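Local coordinates for protein 4-phosphoerythronate dehydrogenase (Lactobacillus jensenii, PDB 4PRK) that is a D-lactate dehydrogenase of the D-2-hydroxyacid dehydrogenase family, probably interconverting pyruvate and D-lactate with NAD as cofactor, at residues A4-S9 against E32-E37; G47-P52 against I310-T315; D57-Y62 against A88-L93; T94-P99 against E322-V327; R104-M109 against G155-A160. All blocks are in the same frame, centred on the assembly; numbering follows the deposited sequence.

Contact 1. Residues A4-S9 against E32-E37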
# COMPACT_ATOMS: atom_id res chain seq x y z
N ALA A 4 0.92 -10.62 -40.73
CA ALA A 4 0.70 -9.29 -41.28
C ALA A 4 0.10 -8.38 -40.23
O ALA A 4 -0.79 -8.78 -39.50
CB ALA A 4 -0.19 -9.36 -42.50
N VAL A 5 0.58 -7.15 -40.17
CA VAL A 5 0.09 -6.16 -39.25
C VAL A 5 -0.45 -4.97 -40.03
O VAL A 5 0.29 -4.28 -40.69
CB VAL A 5 1.21 -5.66 -38.34
CG1 VAL A 5 0.73 -4.56 -37.42
CG2 VAL A 5 1.79 -6.81 -37.55
N PHE A 6 -1.74 -4.71 -39.88
CA PHE A 6 -2.38 -3.69 -40.68
C PHE A 6 -2.49 -2.40 -39.94
O PHE A 6 -2.88 -2.38 -38.80
CB PHE A 6 -3.75 -4.18 -41.12
CG PHE A 6 -3.69 -5.26 -42.14
CD1 PHE A 6 -3.64 -6.58 -41.75
CD2 PHE A 6 -3.63 -4.96 -43.48
CE1 PHE A 6 -3.57 -7.58 -42.69
CE2 PHE A 6 -3.55 -5.96 -44.43
CZ PHE A 6 -3.52 -7.27 -44.03
N SER A 7 -2.14 -1.31 -40.60
CA SER A 7 -2.31 0.00 -40.01
C SER A 7 -1.63 0.21 -38.66
O SER A 7 -2.27 0.57 -37.68
CB SER A 7 -3.79 0.32 -39.91
OG SER A 7 -3.98 1.64 -39.47
N PRO A 8 -0.34 -0.05 -38.57
CA PRO A 8 0.31 0.25 -37.29
C PRO A 8 0.41 1.74 -36.94
O PRO A 8 0.57 2.58 -37.82
CB PRO A 8 1.69 -0.35 -37.45
CG PRO A 8 2.02 -0.12 -38.85
CD PRO A 8 0.77 -0.55 -39.52
N SER A 9 0.31 2.06 -35.66
CA SER A 9 0.60 3.36 -35.15
C SER A 9 2.09 3.54 -35.23
O SER A 9 2.84 2.59 -35.35
CB SER A 9 0.21 3.48 -33.68
OG SER A 9 1.23 3.00 -32.83
N GLU A 32 -1.99 0.69 -44.35
CA GLU A 32 -3.43 0.82 -44.30
C GLU A 32 -4.11 -0.36 -43.66
O GLU A 32 -3.55 -1.47 -43.54
CB GLU A 32 -4.02 1.08 -45.70
CG GLU A 32 -4.32 2.55 -45.96
CD GLU A 32 -4.86 3.23 -44.71
OE1 GLU A 32 -4.10 4.02 -44.11
OE2 GLU A 32 -6.00 2.91 -44.30
N SER A 33 -5.37 -0.13 -43.32
CA SER A 33 -6.25 -1.16 -42.83
C SER A 33 -6.59 -2.15 -43.93
O SER A 33 -6.53 -1.85 -45.12
CB SER A 33 -7.51 -0.54 -42.26
OG SER A 33 -7.22 0.17 -41.08
N LEU A 34 -6.92 -3.36 -43.52
CA LEU A 34 -7.20 -4.41 -44.46
C LEU A 34 -8.36 -3.99 -45.33
O LEU A 34 -9.34 -3.43 -44.86
CB LEU A 34 -7.55 -5.68 -43.70
CG LEU A 34 -8.09 -6.89 -44.45
CD1 LEU A 34 -6.97 -7.58 -45.21
CD2 LEU A 34 -8.72 -7.85 -43.45
N SER A 35 -8.23 -4.24 -46.62
CA SER A 35 -9.27 -3.92 -47.58
C SER A 35 -9.07 -4.77 -48.82
O SER A 35 -8.03 -5.38 -49.00
CB SER A 35 -9.27 -2.43 -47.93
OG SER A 35 -8.48 -2.15 -49.07
N ALA A 36 -10.06 -4.77 -49.69
CA ALA A 36 -9.99 -5.58 -50.88
C ALA A 36 -8.75 -5.15 -51.63
O ALA A 36 -8.13 -5.95 -52.32
CB ALA A 36 -11.23 -5.36 -51.74
N GLU A 37 -8.40 -3.88 -51.49
CA GLU A 37 -7.22 -3.32 -52.11
C GLU A 37 -5.91 -3.95 -51.63
O GLU A 37 -4.99 -4.10 -52.42
CB GLU A 37 -7.17 -1.81 -51.87
CG GLU A 37 -8.15 -1.02 -52.71
CD GLU A 37 -8.84 0.07 -51.91
OE1 GLU A 37 -8.54 0.21 -50.71
OE2 GLU A 37 -9.68 0.80 -52.49
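This is a largely apolar contact between the C-terminal end of strand 2-6, in the parallel sheet of the smaller domain, and the loop that follows edge strand 26-30. Phe-6 carries it. Its CB points toward segment 32-37, CG is anti to the carbonyl carbon (chi1 -71°), and the ring meets Leu-34 obliquely. Leu-34 CB lies almost over the centre of one face, 4.0 Å from the centroid of the Phe-6 ring and only 12° off its normal, a CH-pi contact. The leucine has CG anti to its own backbone N, and its branch continues along the ring until CD1 touches Phe-6 CZ at 3.7 Å. At the ring edge, in plane, the carbonyl oxygen of Glu-32 stands 3.5 Å from Phe-6 CD2, so a backbone acceptor faces the slightly positive ring hydrogens. Beyond the strand, Ser-7 adopts left-handed backbone angles (phi 56°), and its CB comes 3.6 Å from Ser-33 OG. That hydroxyl makes weak hydrogen bonds to Lys-51 O and Leu-53 N, which tie the loop to the chain beyond the next strand. Within the sheet, Phe-6 pairs through its backbone with Leu-49 and packs against Ile-30, Val-48 and Leu-50 on the adjoining strands, while Leu-34 continues the apolar layer to Val-61 of helix 60-67.

Contact 2. Residues G47-P52 against I310-T315; sequences GVLLKP and ISLRDT
Strand 47-50 and helix 310-315 run nearly antiparallel, at 154° between their directions, with axes 8.5 Å apart at closest approach. The strand is central in a five-stranded parallel sheet of order 2-1-3-4-5, a flavodoxin-like arrangement as in the substrate-binding domains of D-2-hydroxyacid dehydrogenases. The helix belongs to the C-terminal part of the chain, which returns to cover this sheet. Leu-49 makes most of the contact. Its CG lies anti to the carbonyl carbon, and the extended side chain sets its two methyls against one face of the helix. Leu-49 CD1 rests 3.8 Å from Leu-312 CB. Leu-49 CD2 lies against two successive turns, 3.4 Å from Ser-311 OG and 3.2 Å from Thr-315 OG1. Both hydroxyls are occupied within the helix, so they can border a leucine in a buried setting: Ser-311 OG has Met-307 O as its main partner, with Ile-308 O also close by, and Thr-315 OG1 bonds to Ser-311 O. Further along, Thr-315 CG2 sits over the strand backbone, 3.9 Å from Gly-47 CA and 3.7 Å from Val-48 O; Gly-47 has no side chain to hold the helix off here. Leu-312 also touches Ile-3, Thr-19 and Phe-23, extending the layer. Ser-311 O receives two bonds, from Thr-315 N and from Thr-315 OG1, the latter 2.7 Å away and above the carbonyl plane.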
# COMPACT_ATOMS: atom_id res chain seq x y z
N GLY A 47 -0.97 -15.40 -40.36
CA GLY A 47 -2.07 -14.82 -39.62
C GLY A 47 -2.15 -13.32 -39.75
O GLY A 47 -1.24 -12.71 -40.28
N VAL A 48 -3.24 -12.70 -39.29
CA VAL A 48 -3.40 -11.27 -39.45
C VAL A 48 -3.70 -10.54 -38.13
O VAL A 48 -4.34 -11.10 -37.22
CB VAL A 48 -4.45 -10.98 -40.55
CG1 VAL A 48 -4.96 -9.55 -40.50
CG2 VAL A 48 -3.86 -11.29 -41.92
N LEU A 49 -3.18 -9.31 -38.01
CA LEU A 49 -3.43 -8.44 -36.85
C LEU A 49 -4.08 -7.14 -37.38
O LEU A 49 -3.47 -6.41 -38.19
CB LEU A 49 -2.13 -8.17 -36.06
CG LEU A 49 -1.50 -9.35 -35.27
CD1 LEU A 49 -0.34 -8.89 -34.38
CD2 LEU A 49 -2.54 -10.10 -34.43
N LEU A 50 -5.31 -6.87 -36.92
CA LEU A 50 -6.13 -5.80 -37.48
C LEU A 50 -6.33 -4.64 -36.52
O LEU A 50 -6.38 -4.84 -35.29
CB LEU A 50 -7.50 -6.34 -37.88
CG LEU A 50 -7.56 -7.35 -39.05
CD1 LEU A 50 -8.97 -7.42 -39.66
CD2 LEU A 50 -6.54 -6.97 -40.14
N LYS A 51 -6.35 -3.44 -37.07
CA LYS A 51 -6.74 -2.24 -36.37
C LYS A 51 -7.66 -1.51 -37.30
O LYS A 51 -7.24 -0.57 -37.97
CB LYS A 51 -5.54 -1.38 -35.99
CG LYS A 51 -5.89 -0.15 -35.18
CD LYS A 51 -4.65 0.62 -34.77
CE LYS A 51 -4.96 2.08 -34.48
NZ LYS A 51 -3.97 2.69 -33.56
N PRO A 52 -8.98 -2.00 -37.36
CA PRO A 52 -9.75 -1.43 -38.48
C PRO A 52 -10.27 -0.04 -38.21
O PRO A 52 -10.97 0.19 -37.24
CB PRO A 52 -10.92 -2.41 -38.67
CG PRO A 52 -10.80 -3.47 -37.64
CD PRO A 52 -9.95 -2.90 -36.57
N ILE A 310 -0.39 -9.41 -27.31
CA ILE A 310 -1.51 -10.26 -26.94
C ILE A 310 -2.28 -10.80 -28.17
O ILE A 310 -2.57 -12.00 -28.23
CB ILE A 310 -2.46 -9.59 -25.92
CG1 ILE A 310 -1.71 -9.41 -24.57
CG2 ILE A 310 -3.71 -10.45 -25.73
CD1 ILE A 310 -2.47 -8.64 -23.49
N SER A 311 -2.61 -9.94 -29.12
CA SER A 311 -3.20 -10.40 -30.37
C SER A 311 -2.27 -11.39 -31.14
O SER A 311 -2.66 -12.53 -31.48
CB SER A 311 -3.57 -9.18 -31.21
OG SER A 311 -2.45 -8.38 -31.54
N LEU A 312 -1.02 -10.98 -31.33
CA LEU A 312 0.00 -11.79 -32.02
C LEU A 312 0.01 -13.23 -31.45
O LEU A 312 -0.02 -14.19 -32.20
CB LEU A 312 1.42 -11.13 -31.84
CG LEU A 312 2.66 -11.88 -32.41
CD1 LEU A 312 2.49 -12.05 -33.92
CD2 LEU A 312 4.03 -11.24 -32.11
N ARG A 313 0.07 -13.32 -30.11
CA ARG A 313 0.12 -14.57 -29.37
C ARG A 313 -1.14 -15.43 -29.61
O ARG A 313 -1.01 -16.60 -29.93
CB ARG A 313 0.34 -14.32 -27.86
CG ARG A 313 0.98 -15.49 -27.14
CD ARG A 313 0.14 -16.01 -25.97
NE ARG A 313 -1.15 -16.54 -26.43
CZ ARG A 313 -1.54 -17.82 -26.43
NH1 ARG A 313 -0.77 -18.78 -25.94
NH2 ARG A 313 -2.73 -18.14 -26.91
N ASP A 314 -2.34 -14.87 -29.47
CA ASP A 314 -3.55 -15.64 -29.84
C ASP A 314 -3.54 -15.98 -31.32
O ASP A 314 -4.02 -17.03 -31.70
CB ASP A 314 -4.87 -14.89 -29.55
CG ASP A 314 -5.33 -15.03 -28.10
OD1 ASP A 314 -4.66 -15.70 -27.29
OD2 ASP A 314 -6.39 -14.45 -27.76
N THR A 315 -3.01 -15.07 -32.15
CA THR A 315 -3.05 -15.24 -33.59
C THR A 315 -2.16 -16.39 -34.03
O THR A 315 -2.60 -17.24 -34.81
CB THR A 315 -2.74 -13.93 -34.30
OG1 THR A 315 -3.74 -13.00 -33.91
CG2 THR A 315 -2.74 -14.10 -35.85

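Contact 3. Residues D57-Y62 against A88-L93; sequences DDEIVY and AKKYHL
Glu-59 OE2 is the polar centre of the contact and accepts from two donors. Tyr-91 OH gives it a hydrogen bond of 2.6 Å on the anti lone pair, and Lys-90 NZ forms a salt bridge at 3.1 Å to Glu-59 OE2 on the syn lone pair. The acceptor is thus gripped on either side, which would probably stabilise the ionised carboxylate. Glu-59 extends with CG anti to its backbone N, crossing Tyr-91 at about a right angle, with the carboxylate and ring planes 79° apart and the carboxylate at the ring edge. An alanine here would remove the one oxygen that accepts from both, and would probably leave Tyr-91 OH and Lys-90 NZ without their link to segment 57-62. The Tyr-91 ring is sandwiched: the carbonyl carbon of Tyr-62 lies above one face and Lys-90 CG above the opposite one, each offset toward the rim. Deeper in, Tyr-62 CB packs on Tyr-91 CD2 at 3.7 Å, and Leu-93 CD1 approaches the edge of the Tyr-62 ring, 3.8 Å from Tyr-62 CD2. Tyr-62 OH is hydrogen-bonded to Leu-56 O, which helps to hold the ring. Tyr-91 and Leu-93 owe their positions to the end of helix 85-90, where Leu-93 N bonds to Ala-88 O and His-92 N to Lys-89 O, with His-92 at positive phi: a Schellman motif.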
# COMPACT_ATOMS: atom_id res chain seq x y z
N ASP A 57 -16.45 -4.46 -44.63
CA ASP A 57 -17.77 -4.83 -45.18
C ASP A 57 -17.67 -5.92 -46.28
O ASP A 57 -18.22 -7.01 -46.09
CB ASP A 57 -18.56 -3.58 -45.64
CG ASP A 57 -17.66 -2.36 -46.00
OD1 ASP A 57 -16.42 -2.48 -46.07
OD2 ASP A 57 -18.20 -1.25 -46.20
N ASP A 58 -16.95 -5.64 -47.38
CA ASP A 58 -16.79 -6.57 -48.53
C ASP A 58 -16.59 -8.01 -48.03
O ASP A 58 -15.95 -8.22 -47.00
CB ASP A 58 -15.57 -6.25 -49.43
CG ASP A 58 -15.38 -4.76 -49.71
OD1 ASP A 58 -16.35 -4.06 -50.05
OD2 ASP A 58 -14.22 -4.29 -49.61
N GLU A 59 -17.09 -8.99 -48.77
CA GLU A 59 -16.92 -10.39 -48.40
C GLU A 59 -15.69 -11.06 -49.04
O GLU A 59 -15.24 -12.11 -48.55
CB GLU A 59 -18.19 -11.18 -48.74
CG GLU A 59 -17.96 -12.66 -49.03
CD GLU A 59 -19.21 -13.47 -48.95
OE1 GLU A 59 -20.27 -12.89 -48.65
OE2 GLU A 59 -19.14 -14.70 -49.18
N ILE A 60 -15.14 -10.47 -50.11
CA ILE A 60 -14.03 -11.08 -50.88
C ILE A 60 -12.72 -11.06 -50.07
O ILE A 60 -11.86 -11.94 -50.22
CB ILE A 60 -13.86 -10.46 -52.31
CG1 ILE A 60 -12.89 -9.26 -52.36
CG2 ILE A 60 -15.23 -10.10 -52.91
CD1 ILE A 60 -13.36 -7.98 -51.68
N VAL A 61 -12.61 -10.06 -49.20
CA VAL A 61 -11.56 -10.02 -48.18
C VAL A 61 -11.61 -11.30 -47.32
O VAL A 61 -10.63 -12.06 -47.24
CB VAL A 61 -11.71 -8.75 -47.32
CG1 VAL A 61 -10.68 -8.74 -46.19
CG2 VAL A 61 -11.61 -7.49 -48.19
N TYR A 62 -12.78 -11.57 -46.71
CA TYR A 62 -12.99 -12.76 -45.90
C TYR A 62 -12.81 -14.05 -46.70
O TYR A 62 -12.19 -15.00 -46.21
CB TYR A 62 -14.38 -12.78 -45.26
CG TYR A 62 -14.71 -11.61 -44.35
CD1 TYR A 62 -15.26 -10.45 -44.86
CD2 TYR A 62 -14.50 -11.69 -42.97
CE1 TYR A 62 -15.59 -9.38 -44.05
CE2 TYR A 62 -14.84 -10.63 -42.14
CZ TYR A 62 -15.38 -9.46 -42.69
OH TYR A 62 -15.72 -8.37 -41.91
N ALA A 88 -17.56 -13.89 -40.83
CA ALA A 88 -16.54 -14.63 -40.08
C ALA A 88 -16.91 -16.11 -39.92
O ALA A 88 -16.11 -17.00 -40.21
CB ALA A 88 -16.31 -13.99 -38.72
N LYS A 89 -18.12 -16.36 -39.43
CA LYS A 89 -18.63 -17.73 -39.25
C LYS A 89 -18.68 -18.46 -40.60
O LYS A 89 -18.23 -19.60 -40.71
CB LYS A 89 -20.03 -17.69 -38.61
CG LYS A 89 -20.58 -19.04 -38.18
CD LYS A 89 -19.81 -19.64 -37.02
CE LYS A 89 -20.61 -20.74 -36.34
NZ LYS A 89 -19.93 -21.27 -35.13
N LYS A 90 -19.22 -17.80 -41.62
CA LYS A 90 -19.27 -18.35 -42.98
C LYS A 90 -17.92 -18.96 -43.42
O LYS A 90 -17.89 -20.07 -43.96
CB LYS A 90 -19.70 -17.27 -43.98
CG LYS A 90 -19.51 -17.69 -45.43
CD LYS A 90 -20.16 -16.72 -46.38
CE LYS A 90 -20.63 -17.44 -47.63
NZ LYS A 90 -21.56 -16.53 -48.34
N TYR A 91 -16.83 -18.23 -43.17
CA TYR A 91 -15.50 -18.65 -43.61
C TYR A 91 -14.65 -19.23 -42.49
O TYR A 91 -13.45 -19.21 -42.60
CB TYR A 91 -14.77 -17.49 -44.27
CG TYR A 91 -15.38 -17.15 -45.61
CD1 TYR A 91 -15.18 -17.98 -46.71
CD2 TYR A 91 -16.17 -16.02 -45.76
CE1 TYR A 91 -15.76 -17.69 -47.94
CE2 TYR A 91 -16.75 -15.72 -46.99
CZ TYR A 91 -16.54 -16.56 -48.07
OH TYR A 91 -17.11 -16.25 -49.28
N HIS A 92 -15.28 -19.76 -41.44
CA HIS A 92 -14.55 -20.44 -40.37
C HIS A 92 -13.43 -19.59 -39.75
O HIS A 92 -12.41 -20.12 -39.31
CB HIS A 92 -13.99 -21.78 -40.88
CG HIS A 92 -15.05 -22.74 -41.35
ND1 HIS A 92 -14.99 -24.09 -41.09
CD2 HIS A 92 -16.19 -22.54 -42.05
CE1 HIS A 92 -16.04 -24.69 -41.62
NE2 HIS A 92 -16.78 -23.77 -42.21
N LEU A 93 -13.62 -18.27 -39.72
CA LEU A 93 -12.62 -17.35 -39.19
C LEU A 93 -12.88 -17.02 -37.71
O LEU A 93 -13.71 -16.16 -37.42
CB LEU A 93 -12.62 -16.03 -40.00
CG LEU A 93 -12.00 -16.00 -41.42
CD1 LEU A 93 -12.53 -14.81 -42.23
CD2 LEU A 93 -10.47 -15.97 -41.37

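Contact 4. Residues T94-P99 against E322-V327; sequences TVTNVP and ERAHFV
Phe-326 O is held by one hydrogen bond, from Asn-97 N at 2.9 Å, nearly in line with the C=O (159°) and in its plane, though the N-H...O angle is 148°, and by one CA-H...O contact, with Thr-96 CA at 3.0 Å. A second such contact joins Val-327 CA to Val-95 O, at 3.3 Å. The Asn-97 bond and one between the Val-95 and Val-328 backbones flank a single antiparallel bridge, with Thr-96 and Val-327 its non-hydrogen-bonded pair. Asn-97 OD1 also lies near Phe-326 O, but both are acceptors; the amide's ND2 is instead bonded to Val-78 O. Side chains pack beside the bridge: Thr-96 CG2 meets Ala-324 CB at 3.6 Å, Thr-94 CG2 meets Val-327 CG1, and Pro-99 CG comes 3.5 Å from Phe-326 CD1, oblique to the ring. Asp-314 of helix 301-319 receives the backbone N-H groups of His-325 and Phe-326. The tail's polar link to the sheet edge is thus made by main-chain atoms, with apolar side chains packing around it.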
# COMPACT_ATOMS: atom_id res chain seq x y z
N THR A 94 -12.18 -17.69 -36.78
CA THR A 94 -12.21 -17.28 -35.36
C THR A 94 -11.89 -15.76 -35.32
O THR A 94 -11.16 -15.26 -36.18
CB THR A 94 -11.24 -18.08 -34.42
OG1 THR A 94 -11.53 -19.49 -34.44
CG2 THR A 94 -11.31 -17.58 -32.96
N VAL A 95 -12.50 -15.02 -34.38
CA VAL A 95 -12.18 -13.60 -34.12
C VAL A 95 -11.68 -13.45 -32.68
O VAL A 95 -12.34 -13.91 -31.74
CB VAL A 95 -13.42 -12.69 -34.36
CG1 VAL A 95 -13.04 -11.20 -34.37
CG2 VAL A 95 -14.08 -13.08 -35.68
N THR A 96 -10.49 -12.87 -32.52
CA THR A 96 -9.97 -12.57 -31.19
C THR A 96 -9.81 -11.07 -31.05
O THR A 96 -9.80 -10.32 -32.06
CB THR A 96 -8.60 -13.24 -30.85
OG1 THR A 96 -7.56 -12.77 -31.73
CG2 THR A 96 -8.69 -14.77 -30.89
N ASN A 97 -9.65 -10.63 -29.81
CA ASN A 97 -9.44 -9.22 -29.56
C ASN A 97 -8.58 -9.04 -28.33
O ASN A 97 -8.24 -10.03 -27.64
CB ASN A 97 -10.81 -8.53 -29.39
CG ASN A 97 -11.47 -8.85 -28.06
OD1 ASN A 97 -11.15 -9.85 -27.39
ND2 ASN A 97 -12.40 -7.98 -27.66
N VAL A 98 -8.29 -7.78 -28.02
CA VAL A 98 -7.59 -7.41 -26.78
C VAL A 98 -8.51 -6.57 -25.85
O VAL A 98 -8.61 -5.34 -25.94
CB VAL A 98 -6.23 -6.73 -27.06
CG1 VAL A 98 -5.48 -6.52 -25.76
CG2 VAL A 98 -5.40 -7.63 -27.98
N PRO A 99 -9.21 -7.27 -24.97
CA PRO A 99 -10.03 -6.65 -23.94
C PRO A 99 -9.25 -5.88 -22.87
O PRO A 99 -9.72 -4.87 -22.41
CB PRO A 99 -10.79 -7.84 -23.33
CG PRO A 99 -10.01 -9.03 -23.71
CD PRO A 99 -9.42 -8.72 -25.04
N GLU A 322 -3.80 -24.25 -31.74
CA GLU A 322 -3.86 -24.14 -30.27
C GLU A 322 -4.93 -23.13 -29.81
O GLU A 322 -5.56 -22.43 -30.64
CB GLU A 322 -2.48 -23.79 -29.69
CG GLU A 322 -1.73 -24.96 -29.05
CD GLU A 322 -0.71 -25.58 -29.98
OE1 GLU A 322 0.50 -25.44 -29.70
OE2 GLU A 322 -1.11 -26.19 -31.00
N ARG A 323 -5.15 -23.05 -28.50
CA ARG A 323 -6.18 -22.17 -27.95
C ARG A 323 -5.77 -20.68 -27.85
O ARG A 323 -4.61 -20.35 -27.54
CB ARG A 323 -6.63 -22.65 -26.56
CG ARG A 323 -8.09 -22.32 -26.25
CD ARG A 323 -9.07 -23.25 -26.97
NE ARG A 323 -9.01 -24.62 -26.45
CZ ARG A 323 -9.54 -25.03 -25.30
NH1 ARG A 323 -10.19 -24.18 -24.51
NH2 ARG A 323 -9.42 -26.30 -24.92
N ALA A 324 -6.74 -19.80 -28.14
CA ALA A 324 -6.62 -18.34 -27.97
C ALA A 324 -7.28 -17.96 -26.64
O ALA A 324 -8.23 -18.62 -26.20
CB ALA A 324 -7.29 -17.62 -29.13
N HIS A 325 -6.77 -16.92 -25.99
CA HIS A 325 -7.31 -16.50 -24.69
C HIS A 325 -8.53 -15.61 -24.84
O HIS A 325 -9.37 -15.56 -23.93
CB HIS A 325 -6.23 -15.83 -23.81
CG HIS A 325 -5.07 -16.73 -23.47
ND1 HIS A 325 -5.24 -18.00 -22.96
CD2 HIS A 325 -3.74 -16.55 -23.59
CE1 HIS A 325 -4.07 -18.57 -22.79
NE2 HIS A 325 -3.13 -17.71 -23.17
N PHE A 326 -8.64 -14.94 -26.00
CA PHE A 326 -9.58 -13.84 -26.21
C PHE A 326 -10.30 -13.93 -27.55
O PHE A 326 -10.41 -12.96 -28.28
CB PHE A 326 -8.85 -12.50 -26.05
CG PHE A 326 -8.09 -12.39 -24.75
CD1 PHE A 326 -8.77 -12.30 -23.55
CD2 PHE A 326 -6.70 -12.40 -24.73
CE1 PHE A 326 -8.09 -12.20 -22.34
CE2 PHE A 326 -6.01 -12.31 -23.53
CZ PHE A 326 -6.70 -12.21 -22.33
N VAL A 327 -10.83 -15.12 -27.83
CA VAL A 327 -11.89 -15.33 -28.84
C VAL A 327 -13.16 -14.53 -28.52
O VAL A 327 -13.54 -14.40 -27.35
CB VAL A 327 -12.33 -16.80 -28.87
CG1 VAL A 327 -13.35 -17.03 -29.99
CG2 VAL A 327 -11.11 -17.70 -28.99

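Contact 5. Residues R104-M109 against G155-A160; sequences RAIAEM and GHIGSA
The guanidinium of Arg-104 is met at its edge by the Glu-108 carboxylate, which lies in its plane. The grip is side-on: NE and NH2 both reach one oxygen, with Arg-104 NE 2.9 Å from Glu-108 OE2 on the anti lone pair and NH2 coming from above the carboxylate plane. This salt bridge links residues one helical turn apart and holds the guanidinium in place, while Glu-108 OE1 bonds to Ile-144 N of a neighbouring subunit. Chi1 and the bend at chi2 put Arg-104 CD 3.9 Å from Ala-160 CB, and the bend at chi3 brings NE to Glu-108. An alanine in place of Arg-104 would remove CD and the two gripping nitrogens, and would probably lose the packing on Ala-160 and the hold on Glu-108. Between the helices themselves the contact is apolar. Their axes come within 8.2 Å and cross at -48°, an approach made possible by small residues: Ala-107 CB meets Ala-160 CB at 3.6 Å and lies equally near Ile-157 O. At one end Ile-106 and Ile-157 cross obliquely, branch to branch, with the two CG2 methyls 3.5 Å apart and the CD1 methyls also touching. Gly-155 and Gly-158 fit a Rossmann-type glycine pattern at the start of helix 155-167, probably part of the NAD site. Helix 103-118 thus packs against the first helix after strand 148-152, with Val-161 and Ile-164 prolonging the interface.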
# COMPACT_ATOMS: atom_id res chain seq x y z
N ARG A 104 -4.04 -0.46 -15.49
CA ARG A 104 -3.30 0.57 -14.78
C ARG A 104 -3.05 1.86 -15.59
O ARG A 104 -3.02 2.93 -15.04
CB ARG A 104 -2.02 0.03 -14.19
CG ARG A 104 -2.20 -0.72 -12.88
CD ARG A 104 -2.58 0.18 -11.73
NE ARG A 104 -1.48 1.02 -11.28
CZ ARG A 104 -0.93 0.97 -10.07
NH1 ARG A 104 -1.38 0.12 -9.17
NH2 ARG A 104 0.06 1.78 -9.77
N ALA A 105 -2.82 1.74 -16.89
CA ALA A 105 -2.64 2.91 -17.76
C ALA A 105 -3.83 3.82 -17.58
O ALA A 105 -3.71 4.99 -17.28
CB ALA A 105 -2.53 2.49 -19.21
N ILE A 106 -5.00 3.26 -17.74
CA ILE A 106 -6.19 4.08 -17.61
C ILE A 106 -6.45 4.57 -16.19
O ILE A 106 -6.76 5.74 -16.00
CB ILE A 106 -7.39 3.35 -18.23
CG1 ILE A 106 -7.11 3.28 -19.72
CG2 ILE A 106 -8.69 4.08 -17.97
CD1 ILE A 106 -7.78 2.16 -20.43
N ALA A 107 -6.28 3.69 -15.20
CA ALA A 107 -6.56 4.05 -13.84
C ALA A 107 -5.64 5.19 -13.40
O ALA A 107 -6.05 6.12 -12.73
CB ALA A 107 -6.35 2.87 -12.96
N GLU A 108 -4.41 5.16 -13.88
CA GLU A 108 -3.42 6.16 -13.47
C GLU A 108 -3.71 7.52 -14.08
O GLU A 108 -3.42 8.59 -13.50
CB GLU A 108 -1.99 5.67 -13.80
CG GLU A 108 -1.49 4.60 -12.83
CD GLU A 108 -0.08 4.07 -13.10
OE1 GLU A 108 0.70 4.70 -13.87
OE2 GLU A 108 0.28 3.05 -12.47
N MET A 109 -4.31 7.51 -15.25
CA MET A 109 -4.69 8.77 -15.90
C MET A 109 -5.85 9.38 -15.05
O MET A 109 -5.85 10.56 -14.69
CB MET A 109 -5.10 8.56 -17.38
CG MET A 109 -5.62 9.81 -18.07
SD MET A 109 -4.35 11.09 -18.22
CE MET A 109 -4.26 11.20 -19.99
N GLY A 155 -14.95 -3.05 -12.49
CA GLY A 155 -14.17 -3.68 -13.55
C GLY A 155 -12.67 -3.66 -13.21
O GLY A 155 -12.24 -3.20 -12.10
N HIS A 156 -11.88 -4.13 -14.16
CA HIS A 156 -10.41 -4.17 -14.04
C HIS A 156 -9.84 -2.77 -13.81
O HIS A 156 -8.97 -2.61 -13.01
CB HIS A 156 -9.75 -4.70 -15.33
CG HIS A 156 -10.06 -6.12 -15.67
ND1 HIS A 156 -9.61 -7.19 -14.91
CD2 HIS A 156 -10.69 -6.66 -16.74
CE1 HIS A 156 -9.99 -8.32 -15.48
NE2 HIS A 156 -10.64 -8.03 -16.60
N ILE A 157 -10.35 -1.75 -14.51
CA ILE A 157 -9.86 -0.36 -14.39
C ILE A 157 -10.22 0.32 -13.05
O ILE A 157 -9.36 0.92 -12.33
CB ILE A 157 -10.31 0.45 -15.61
CG1 ILE A 157 -9.64 -0.11 -16.84
CG2 ILE A 157 -9.97 1.92 -15.48
CD1 ILE A 157 -10.15 0.48 -18.13
N GLY A 158 -11.49 0.27 -12.75
CA GLY A 158 -12.02 0.86 -11.50
C GLY A 158 -11.39 0.24 -10.28
O GLY A 158 -11.10 0.91 -9.23
N SER A 159 -11.22 -1.05 -10.39
CA SER A 159 -10.51 -1.79 -9.36
C SER A 159 -9.10 -1.28 -9.14
O SER A 159 -8.62 -1.19 -8.03
CB SER A 159 -10.45 -3.27 -9.75
OG SER A 159 -9.59 -3.88 -8.86
N ALA A 160 -8.39 -1.01 -10.22
CA ALA A 160 -7.06 -0.45 -10.11
C ALA A 160 -7.08 0.99 -9.52
O ALA A 160 -6.19 1.38 -8.73
CB ALA A 160 -6.39 -0.45 -11.51

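How the contacts relate
Contacts 1 to 4 belong to the smaller, flavodoxin-like sheet domain, whereas contact 5 lies in the Rossmann part, its centre 22 Å or more from theirs. Contacts 2 and 5 are buried and depend on close apolar packing; contacts 1, 3 and 4 are partly buried at the sheet's periphery. Contact 1 is still apolar, but polar backbone or charged groups grow in weight in contacts 3 and 4, most of all at the salt bridge near the surface in contact 3. Contacts 1 and 2 share the sheet through neighbouring strands 2-6 and 47-50, and contact 4 reaches its far edge. Contacts 2 and 4 are interlocked through helix 301-319 and the tail after it. Contact 3 touches contact 1 through Val-61 and contact 4 through Ala-88.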